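Local coordinates for protein sulfotransferase (Mus musculus, PDB 5X2B) that probably transfers sulfonate groups to acceptor molecules as a member of the sulfotransferase 1 family, here with the nucleotide adenosine-3'-5'-diphosphate bound, at residues Val157-Glu161 and Asn269-Gly273. Coordinates in Å, arbitrary orientation, origin at the centre of the assembly. Where two conformers were deposited one is given. Residue numbers count along the deposited sequence, not the author numbering.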
loop_
_atom_site.group_PDB
_atom_site.type_symbol
_atom_site.label_atom_id
_atom_site.label_comp_id
_atom_site.label_asym_id
_atom_site.label_seq_id
_atom_site.Cartn_x
_atom_site.Cartn_y
_atom_site.Cartn_z
ATOM N N VAL A 157 1.329 -2.819 -10.196
ATOM C CA VAL A 157 2.369 -1.873 -10.327
ATOM C C VAL A 157 2.273 -1.226 -11.689
ATOM O O VAL A 157 2.447 0.000 -11.858
ATOM C CB VAL A 157 3.667 -2.665 -10.211
ATOM C CG1 VAL A 157 4.863 -1.791 -10.391
ATOM C CG2 VAL A 157 3.735 -3.329 -8.878
ATOM N N LEU A 158 1.996 -2.058 -12.682
ATOM C CA LEU A 158 2.096 -1.622 -14.071
ATOM C C LEU A 158 1.042 -0.624 -14.410
ATOM O O LEU A 158 1.297 0.470 -14.899
ATOM C CB LEU A 158 1.987 -2.811 -15.010
ATOM C CG LEU A 158 3.298 -3.622 -15.106
ATOM C CD1 LEU A 158 3.139 -4.924 -15.960
ATOM C CD2 LEU A 158 4.468 -2.806 -15.647
ATOM N N SER A 159 -0.163 -1.026 -14.129
ATOM C CA SER A 159 -1.302 -0.190 -14.324
ATOM C C SER A 159 -0.907 1.147 -13.791
ATOM O O SER A 159 -1.093 2.182 -14.424
ATOM C CB SER A 159 -2.479 -0.740 -13.525
ATOM O OG SER A 159 -2.147 -0.953 -12.148
ATOM N N TRP A 160 -0.320 1.109 -12.613
ATOM C CA TRP A 160 -0.069 2.352 -11.957
ATOM C C TRP A 160 1.056 3.017 -12.628
ATOM O O TRP A 160 1.130 4.225 -12.726
ATOM C CB TRP A 160 0.239 2.132 -10.494
ATOM C CG TRP A 160 -1.011 1.969 -9.819
ATOM C CD1 TRP A 160 -1.561 0.824 -9.328
ATOM C CD2 TRP A 160 -1.956 2.976 -9.625
ATOM N NE1 TRP A 160 -2.790 1.077 -8.811
ATOM C CE2 TRP A 160 -3.056 2.416 -8.977
ATOM C CE3 TRP A 160 -1.976 4.336 -9.921
ATOM C CZ2 TRP A 160 -4.156 3.132 -8.618
ATOM C CZ3 TRP A 160 -3.056 5.062 -9.560
ATOM C CH2 TRP A 160 -4.144 4.463 -8.912
ATOM N N GLU A 161 1.971 2.225 -13.100
ATOM C CA GLU A 161 3.149 2.849 -13.548
ATOM C C GLU A 161 2.760 3.672 -14.742
ATOM O O GLU A 161 3.492 4.536 -15.140
ATOM C CB GLU A 161 4.184 1.815 -13.936
ATOM C CG GLU A 161 5.503 2.434 -14.395
ATOM C CD GLU A 161 6.680 1.425 -14.597
ATOM O OE1 GLU A 161 6.446 0.212 -14.538
ATOM O OE2 GLU A 161 7.844 1.828 -14.820
ATOM N N ASN A 269 10.502 -3.450 -19.674
ATOM C CA ASN A 269 11.216 -2.229 -19.927
ATOM C C ASN A 269 10.633 -1.228 -18.982
ATOM O O ASN A 269 10.610 -0.028 -19.256
ATOM C CB ASN A 269 10.977 -1.798 -21.367
ATOM C CG ASN A 269 9.897 -2.629 -22.049
ATOM O OD1 ASN A 269 8.762 -2.665 -21.595
ATOM N ND2 ASN A 269 10.247 -3.289 -23.141
ATOM N N SER A 270 10.127 -1.746 -17.867
ATOM C CA SER A 270 9.589 -0.910 -16.808
ATOM C C SER A 270 10.728 -0.255 -16.024
ATOM O O SER A 270 11.470 -0.905 -15.322
ATOM C CB SER A 270 8.707 -1.750 -15.899
ATOM O OG SER A 270 9.023 -1.453 -14.569
ATOM N N ASP A 271 10.877 1.042 -16.182
ATOM C CA ASP A 271 11.913 1.798 -15.515
ATOM C C ASP A 271 11.947 1.428 -14.071
ATOM O O ASP A 271 12.973 1.359 -13.416
ATOM C CB ASP A 271 11.558 3.277 -15.553
ATOM C CG ASP A 271 11.537 3.841 -16.954
ATOM O OD1 ASP A 271 11.824 5.046 -17.101
ATOM O OD2 ASP A 271 11.230 3.094 -17.905
ATOM N N VAL A 272 10.761 1.239 -13.572
ATOM C CA VAL A 272 10.598 0.980 -12.185
ATOM C C VAL A 272 11.244 -0.388 -12.033
ATOM O O VAL A 272 12.185 -0.533 -11.250
ATOM C CB VAL A 272 9.081 1.134 -11.796
ATOM C CG1 VAL A 272 8.711 0.496 -10.434
ATOM C CG2 VAL A 272 8.693 2.618 -11.801
ATOM N N GLY A 273 10.806 -1.363 -12.834
ATOM C CA GLY A 273 11.483 -2.650 -12.855
ATOM C C GLY A 273 12.971 -2.498 -12.561
ATOM O O GLY A 273 13.475 -2.906 -11.518
#
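The amino end of a helix exposes backbone NH groups that lack partners within the helix, and a carboxylate from a distant helix can meet them, as here. V157 points toward the other segment but barely touches it, its CG1 lying 4.5 Å from CG1 of V272. One residue on, L158 starts off sideways and bends back, bringing CD2 to 4.4 Å from CB of S270. W160 takes no part in the contact; its ring stacks on Y108 and touches F171 of strand 169-173. E161, extended through chi1 and chi2 both t, makes the polar link: S270 OG donates to its OE1 at 3.1 Å, and V272 N, whose modelled position is less certain, donates to its OE2 at 3.2 Å. S270 N-caps its own helix, G273 N donating to S270 OG at a very short 2.5 Å, while E161 ties the end of helix 153-161 to this capped start of the C-terminal helix 271-281, beside edge strand 169-173 of the parallel sheet in this P-loop-type sulfotransferase fold.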